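Local coordinates for protein oxidized polyvinyl alcohol hydrolase (Sphingopyxis, PDB 3WLA) that hydrolyses beta-diketones such as nonane-4,6-dione and the oxidized polyvinyl alcohol formed in the first step of polymer breakdown, at residues 58-61 and 62-66; 70-73 and 74-77; 293-296 and 297-301. All coordinates share one frame; numbering follows the deposited sequence.

Interaction 1: residues 58-61 and 62-66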
loop_
_atom_site.group_PDB
_atom_site.type_symbol
_atom_site.label_atom_id
_atom_site.label_comp_id
_atom_site.label_asym_id
_atom_site.label_seq_id
_atom_site.Cartn_x
_atom_site.Cartn_y
_atom_site.Cartn_z
ATOM N N GLU A 58 -7.894 12.028 -2.224
ATOM C CA GLU A 58 -7.638 12.686 -0.925
ATOM C C GLU A 58 -6.233 13.263 -0.889
ATOM O O GLU A 58 -5.283 12.696 -1.453
ATOM C CB GLU A 58 -7.814 11.681 0.215
ATOM C CG GLU A 58 -9.244 11.117 0.270
ATOM C CD GLU A 58 -9.349 10.019 1.321
ATOM O OE1 GLU A 58 -8.748 8.954 1.075
ATOM O OE2 GLU A 58 -10.007 10.244 2.369
ATOM N N ALA A 59 -6.080 14.387 -0.204
ATOM C CA ALA A 59 -4.765 15.055 -0.122
ATOM C C ALA A 59 -3.926 14.341 0.935
ATOM O O ALA A 59 -4.506 13.860 1.924
ATOM C CB ALA A 59 -4.948 16.543 0.356
ATOM N N THR A 60 -2.601 14.365 0.775
ATOM C CA THR A 60 -1.702 13.759 1.771
ATOM C C THR A 60 -1.966 14.317 3.175
ATOM O O THR A 60 -2.010 13.549 4.178
ATOM C CB THR A 60 -0.233 13.951 1.367
ATOM O OG1 THR A 60 0.028 13.120 0.223
ATOM C CG2 THR A 60 0.794 13.559 2.534
ATOM N N ASN A 61 -2.160 15.624 3.278
ATOM C CA ASN A 61 -2.422 16.192 4.597
ATOM C C ASN A 61 -3.762 15.723 5.206
ATOM O O ASN A 61 -3.875 15.663 6.418
ATOM C CB ASN A 61 -2.348 17.711 4.557
ATOM C CG ASN A 61 -0.929 18.208 4.636
ATOM O OD1 ASN A 61 -0.006 17.468 4.981
ATOM N ND2 ASN A 61 -0.744 19.495 4.325
ATOM N N TRP A 62 -4.762 15.424 4.380
ATOM C CA TRP A 62 -6.005 14.904 4.920
ATOM C C TRP A 62 -5.743 13.553 5.561
ATOM O O TRP A 62 -6.191 13.317 6.661
ATOM C CB TRP A 62 -7.073 14.695 3.861
ATOM C CG TRP A 62 -7.429 15.922 3.087
ATOM C CD1 TRP A 62 -6.925 17.189 3.256
ATOM C CD2 TRP A 62 -8.317 15.978 1.979
ATOM N NE1 TRP A 62 -7.451 18.024 2.304
ATOM C CE2 TRP A 62 -8.308 17.304 1.503
ATOM C CE3 TRP A 62 -9.133 15.028 1.334
ATOM C CZ2 TRP A 62 -9.079 17.704 0.410
ATOM C CZ3 TRP A 62 -9.923 15.433 0.232
ATOM C CH2 TRP A 62 -9.882 16.757 -0.214
ATOM N N ASN A 63 -5.056 12.669 4.847
ATOM C CA ASN A 63 -4.766 11.361 5.368
ATOM C C ASN A 63 -4.041 11.454 6.725
ATOM O O ASN A 63 -4.267 10.636 7.597
ATOM C CB ASN A 63 -3.937 10.618 4.327
ATOM C CG ASN A 63 -3.464 9.266 4.793
ATOM O OD1 ASN A 63 -2.475 9.176 5.524
ATOM N ND2 ASN A 63 -4.151 8.197 4.346
ATOM N N LEU A 64 -3.168 12.435 6.888
ATOM C CA LEU A 64 -2.433 12.621 8.122
ATOM C C LEU A 64 -3.215 13.305 9.221
ATOM O O LEU A 64 -3.035 12.972 10.416
ATOM C CB LEU A 64 -1.192 13.500 7.891
ATOM C CG LEU A 64 -0.070 12.850 7.108
ATOM C CD1 LEU A 64 1.080 13.857 6.879
ATOM C CD2 LEU A 64 0.431 11.677 7.933
ATOM N N ASN A 65 -4.081 14.246 8.843
ATOM C CA ASN A 65 -4.730 15.065 9.873
ATOM C C ASN A 65 -6.208 15.123 10.001
ATOM O O ASN A 65 -6.718 15.760 10.938
ATOM C CB ASN A 65 -4.270 16.523 9.703
ATOM C CG ASN A 65 -2.784 16.651 9.682
ATOM O OD1 ASN A 65 -2.229 17.391 8.865
ATOM N ND2 ASN A 65 -2.117 15.942 10.550
ATOM N N VAL A 66 -6.926 14.524 9.063
ATOM C CA VAL A 66 -8.350 14.595 9.080
ATOM C C VAL A 66 -8.883 13.217 9.368
ATOM O O VAL A 66 -8.576 12.274 8.638
ATOM C CB VAL A 66 -8.830 15.081 7.706
ATOM C CG1 VAL A 66 -10.317 15.103 7.655
ATOM C CG2 VAL A 66 -8.208 16.485 7.428
HETATM O O HOH W 1 -6.538 9.025 3.010
HETATM O O HOH W 2 0.674 17.879 7.618
#
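The indole of Trp62 folds back over Ala59, and this is where the contact is tight. Ala59 CB sits above the five-membered ring, 3.5 Å from its centroid and only 7° off the ring normal, a clear CH-pi contact. The small methyl suits a place where the ring must come this close. Trp62 CG stands anti to its carbonyl carbon (chi1 -58°), which turns the indole back toward the residues before it, and Ala59 N lies 3.4 Å above the same plane, offset toward the rim. Further along, Glu58 CA meets Trp62 CE3 obliquely at 3.6 Å.

Ala59 is the N-cap. Its carbonyl O takes the amide of Asn63 at 3.2 Å, and more weakly that of Trp62; Asn61 O takes Asn65 N in the last full turn.

The polar ends pack less closely and use water. One water joins Glu58 OE1, weakly, to Asn63 ND2, while Glu58 OE2 bonds to Ser69. On the exposed flank a second water donates to both Asn61 OD1, at 2.8 Å, and Asn65 OD1, and Asn61 ND2 reaches Asn95. Leu64, by contrast, faces inward onto strands 81-85 and 31-38. Glu58 lies about 7 Å, side chain to side chain, from Ser162, the probable nucleophile. Helix 60-65 is the short crossover helix between parallel strands 47-53 and 81-85 of the alpha/beta-hydrolase sheet.

Interaction 2: residues 70-73 and 74-77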
loop_
_atom_site.group_PDB
_atom_site.type_symbol
_atom_site.label_atom_id
_atom_site.label_comp_id
_atom_site.label_asym_id
_atom_site.label_seq_id
_atom_site.Cartn_x
_atom_site.Cartn_y
_atom_site.Cartn_z
ATOM N N GLY A 70 -8.466 9.283 7.750
ATOM C CA GLY A 70 -7.535 8.371 8.413
ATOM C C GLY A 70 -6.839 8.867 9.666
ATOM O O GLY A 70 -6.515 8.083 10.521
ATOM N N ASN A 71 -6.559 10.160 9.755
ATOM C CA ASN A 71 -5.868 10.726 10.936
ATOM C C ASN A 71 -4.605 9.907 11.253
ATOM O O ASN A 71 -4.315 9.572 12.437
ATOM C CB ASN A 71 -6.866 10.749 12.117
ATOM C CG ASN A 71 -6.384 11.609 13.304
ATOM O OD1 ASN A 71 -5.708 12.630 13.123
ATOM N ND2 ASN A 71 -6.730 11.177 14.532
ATOM N N ASN A 72 -3.832 9.618 10.203
ATOM C CA ASN A 72 -2.630 8.804 10.365
ATOM C C ASN A 72 -1.510 9.455 11.189
ATOM O O ASN A 72 -0.690 8.745 11.752
ATOM C CB ASN A 72 -2.117 8.333 9.006
ATOM C CG ASN A 72 -2.901 7.138 8.503
ATOM O OD1 ASN A 72 -2.692 6.027 8.997
ATOM N ND2 ASN A 72 -3.819 7.343 7.550
ATOM N N ALA A 73 -1.497 10.784 11.315
ATOM C CA ALA A 73 -0.456 11.415 12.117
ATOM C C ALA A 73 -0.564 10.983 13.588
ATOM O O ALA A 73 0.379 11.100 14.359
ATOM C CB ALA A 73 -0.550 12.999 12.027
ATOM N N LYS A 74 -1.738 10.519 13.977
ATOM C CA LYS A 74 -1.969 10.125 15.359
ATOM C C LYS A 74 -1.038 8.978 15.796
ATOM O O LYS A 74 -0.689 8.874 16.987
ATOM C CB LYS A 74 -3.436 9.747 15.521
ATOM C CG LYS A 74 -3.894 9.331 16.920
ATOM C CD LYS A 74 -3.994 10.484 17.880
ATOM C CE LYS A 74 -4.575 9.995 19.228
ATOM N NZ LYS A 74 -5.787 9.140 19.008
ATOM N N LEU A 75 -0.602 8.160 14.841
ATOM C CA LEU A 75 0.271 7.059 15.181
ATOM C C LEU A 75 1.610 7.562 15.774
ATOM O O LEU A 75 2.266 6.845 16.515
ATOM C CB LEU A 75 0.523 6.172 13.977
ATOM C CG LEU A 75 -0.525 5.134 13.554
ATOM C CD1 LEU A 75 -0.947 4.323 14.775
ATOM C CD2 LEU A 75 -1.702 5.769 12.898
ATOM N N ALA A 76 2.014 8.789 15.444
ATOM C CA ALA A 76 3.239 9.324 16.001
ATOM C C ALA A 76 3.092 9.497 17.532
ATOM O O ALA A 76 4.085 9.557 18.226
ATOM C CB ALA A 76 3.570 10.650 15.382
ATOM N N GLU A 77 1.860 9.588 18.033
ATOM C CA GLU A 77 1.647 9.718 19.467
ATOM C C GLU A 77 1.918 8.383 20.187
ATOM O O GLU A 77 2.064 8.358 21.414
ATOM C CB GLU A 77 0.214 10.174 19.742
ATOM C CG GLU A 77 -0.012 11.607 19.422
ATOM C CD GLU A 77 -1.469 12.058 19.601
ATOM O OE1 GLU A 77 -2.263 11.404 20.329
ATOM O OE2 GLU A 77 -1.821 13.113 19.014
#
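Asn71 reaches forward to Lys74, with Gly70 just before it at a positive phi (126°) where a side chain would jam against the preceding carbonyl. Asn71 also has a positive phi, which asparagine tolerates better than most residues. Its CG is anti to the backbone N (chi1 -167°), and the amide ND2 comes 3.7 Å from Lys74 CB, the two side chains crossing at a slant; the same ND2 bonds to Asp293. Its carbonyl O receives Lys74 N at 3.1 Å.

Asn72 repeats the pattern with Leu75 N. The two side chains run side by side in the same direction, and Leu75 CD2 packs against Asn72 O at 3.3 Å. The buried amide of Asn72 is satisfied at both ends, OD1 by Trp50 NE1 and ND2, weakly, by Asn63. Ala73 O then takes Ala76 N at 3.0 Å, and the series of i to i+3 bonds continues with Glu77 N on Lys74 O, a run of overlapping turns with helical backbone angles.

This turn lies between helix 60-65 and strand 81-85. Leu75 packs against Trp50 of strand 47-53 and against Asn296 and Leu297 of helix 292-304, which Lys74 also meets through a long, weak ion pair with Asp293.

Interaction 3: residues 293-296 and 297-301; sequences DAFN and LWALN
Five successive i to i+4 bonds wind residues 293-301 into regular alpha-helix, from Leu297 N on Asp293 O at 3.1 Å, by way of Ala299 N on Phe295 O at 2.7 Å, through to Asn301 N on Leu297 O at 2.9 Å.

Along one flank Phe295 and Trp298, three residues apart, lean together. Phe295 CE1 touches Trp298 CE3 at 3.8 Å; the Phe295 ring and the six-membered ring of Trp298 lean obliquely, their planes at 39° and their centroids 5.8 Å apart. Both rings leave the helix with CG anti to the backbone N (chi1 176° for Phe295, 170° for Trp298), which carries them out on the same side. One turn on from Phe295, the methyl of Ala299 lies over a face of its ring, Ala299 CB to Phe295 CZ 4.2 Å, a small residue suited to a place beneath an aromatic.

Helix 292-304 packs on the central mixed sheet of the alpha/beta-hydrolase fold: Phe295 and Ala299 both rest on Met183 of strand 181-185, and Phe295 stacks with Tyr324. The partly exposed indole of Trp298 is held by NE1 to Thr318 and covered in part by Pro320.

Asn296 is buried, and its amide is occupied at both ends: OD1 accepts from Trp287 NE1, and ND2 gives a weak bond to Gly70 O. Leu300 wraps back along this side, CD2 lying 3.5 Å from Asn296 O, and its side chain also touches Tyr80. Leu297 packs against His78.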
loop_
_atom_site.group_PDB
_atom_site.type_symbol
_atom_site.label_atom_id
_atom_site.label_comp_id
_atom_site.label_asym_id
_atom_site.label_seq_id
_atom_site.Cartn_x
_atom_site.Cartn_y
_atom_site.Cartn_z
ATOM N N ASP A 293 -9.177 5.394 14.861
ATOM C CA ASP A 293 -7.929 5.522 15.569
ATOM C C ASP A 293 -7.517 4.196 16.172
ATOM O O ASP A 293 -6.373 3.790 16.079
ATOM C CB ASP A 293 -8.062 6.595 16.647
ATOM C CG ASP A 293 -8.010 8.044 16.073
ATOM O OD1 ASP A 293 -7.698 8.243 14.890
ATOM O OD2 ASP A 293 -8.294 8.984 16.817
ATOM N N ALA A 294 -8.477 3.491 16.752
ATOM C CA ALA A 294 -8.178 2.227 17.383
ATOM C C ALA A 294 -7.737 1.188 16.348
ATOM O O ALA A 294 -6.809 0.428 16.598
ATOM C CB ALA A 294 -9.409 1.737 18.136
ATOM N N PHE A 295 -8.421 1.154 15.201
ATOM C CA PHE A 295 -8.075 0.218 14.148
ATOM C C PHE A 295 -6.654 0.459 13.628
ATOM O O PHE A 295 -5.837 -0.500 13.503
ATOM C CB PHE A 295 -9.038 0.314 12.968
ATOM C CG PHE A 295 -8.636 -0.572 11.835
ATOM C CD1 PHE A 295 -8.785 -1.950 11.933
ATOM C CD2 PHE A 295 -7.946 -0.056 10.738
ATOM C CE1 PHE A 295 -8.243 -2.820 10.961
ATOM C CE2 PHE A 295 -7.399 -0.895 9.768
ATOM C CZ PHE A 295 -7.535 -2.271 9.863
ATOM N N ASN A 296 -6.349 1.715 13.329
ATOM C CA ASN A 296 -5.031 2.041 12.823
ATOM C C ASN A 296 -3.939 1.573 13.800
ATOM O O ASN A 296 -2.949 0.977 13.389
ATOM C CB ASN A 296 -4.856 3.544 12.626
ATOM C CG ASN A 296 -5.706 4.118 11.468
ATOM O OD1 ASN A 296 -6.159 3.416 10.577
ATOM N ND2 ASN A 296 -5.904 5.417 11.512
ATOM N N LEU A 297 -4.118 1.875 15.077
ATOM C CA LEU A 297 -3.123 1.497 16.090
ATOM C C LEU A 297 -3.068 -0.036 16.281
ATOM O O LEU A 297 -2.000 -0.576 16.487
ATOM C CB LEU A 297 -3.431 2.130 17.423
ATOM C CG LEU A 297 -2.478 1.730 18.558
ATOM C CD1 LEU A 297 -1.036 2.249 18.270
ATOM C CD2 LEU A 297 -3.035 2.368 19.869
ATOM N N TRP A 298 -4.213 -0.704 16.184
ATOM C CA TRP A 298 -4.253 -2.138 16.291
ATOM C C TRP A 298 -3.483 -2.719 15.150
ATOM O O TRP A 298 -2.632 -3.606 15.344
ATOM C CB TRP A 298 -5.688 -2.666 16.220
ATOM C CG TRP A 298 -5.721 -4.182 16.087
ATOM C CD1 TRP A 298 -5.531 -5.119 17.096
ATOM C CD2 TRP A 298 -5.832 -4.923 14.869
ATOM N NE1 TRP A 298 -5.523 -6.381 16.552
ATOM C CE2 TRP A 298 -5.700 -6.291 15.193
ATOM C CE3 TRP A 298 -6.028 -4.564 13.529
ATOM C CZ2 TRP A 298 -5.753 -7.305 14.214
ATOM C CZ3 TRP A 298 -6.083 -5.574 12.553
ATOM C CH2 TRP A 298 -5.943 -6.923 12.901
ATOM N N ALA A 299 -3.750 -2.220 13.947
ATOM C CA ALA A 299 -3.096 -2.770 12.766
ATOM C C ALA A 299 -1.570 -2.566 12.810
ATOM O O ALA A 299 -0.791 -3.500 12.522
ATOM C CB ALA A 299 -3.674 -2.125 11.482
ATOM N N LEU A 300 -1.140 -1.362 13.169
ATOM C CA LEU A 300 0.302 -1.114 13.206
ATOM C C LEU A 300 0.980 -1.900 14.318
ATOM O O LEU A 300 2.055 -2.440 14.088
ATOM C CB LEU A 300 0.655 0.381 13.314
ATOM C CG LEU A 300 0.847 1.187 12.006
ATOM C CD1 LEU A 300 2.216 0.860 11.323
ATOM C CD2 LEU A 300 -0.315 0.906 11.076
ATOM N N ASN A 301 0.392 -1.948 15.514
ATOM C CA ASN A 301 1.006 -2.760 16.591
ATOM C C ASN A 301 1.062 -4.235 16.167
ATOM O O ASN A 301 2.009 -4.946 16.528
ATOM C CB ASN A 301 0.228 -2.659 17.900
ATOM C CG ASN A 301 0.455 -1.375 18.604
ATOM O OD1 ASN A 301 1.452 -0.663 18.372
ATOM N ND2 ASN A 301 -0.452 -1.059 19.511
#

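In the fold
All three contacts lie partly buried toward the periphery of the molecule, and each combines inward residues with exposed ones. Interactions 1 and 2 belong to the same crossover between strands 47-53 and 81-85 and meet directly: Asn63 O and Leu64 O, at the end of the short helix, probably accept the amides of Asn72 and Ala73. Interaction 2 in turn touches interaction 3, chiefly through polar groups, whereas interactions 1 and 3 stay about 7 Å apart at their nearest atoms. The chemistry differs accordingly: indole on methyl plus bridging waters near the probable active site in 58-66, asparagine amides in the linking coil, and in 293-301 an aromatic pair, Phe295 facing the sheet and Trp298 the loops.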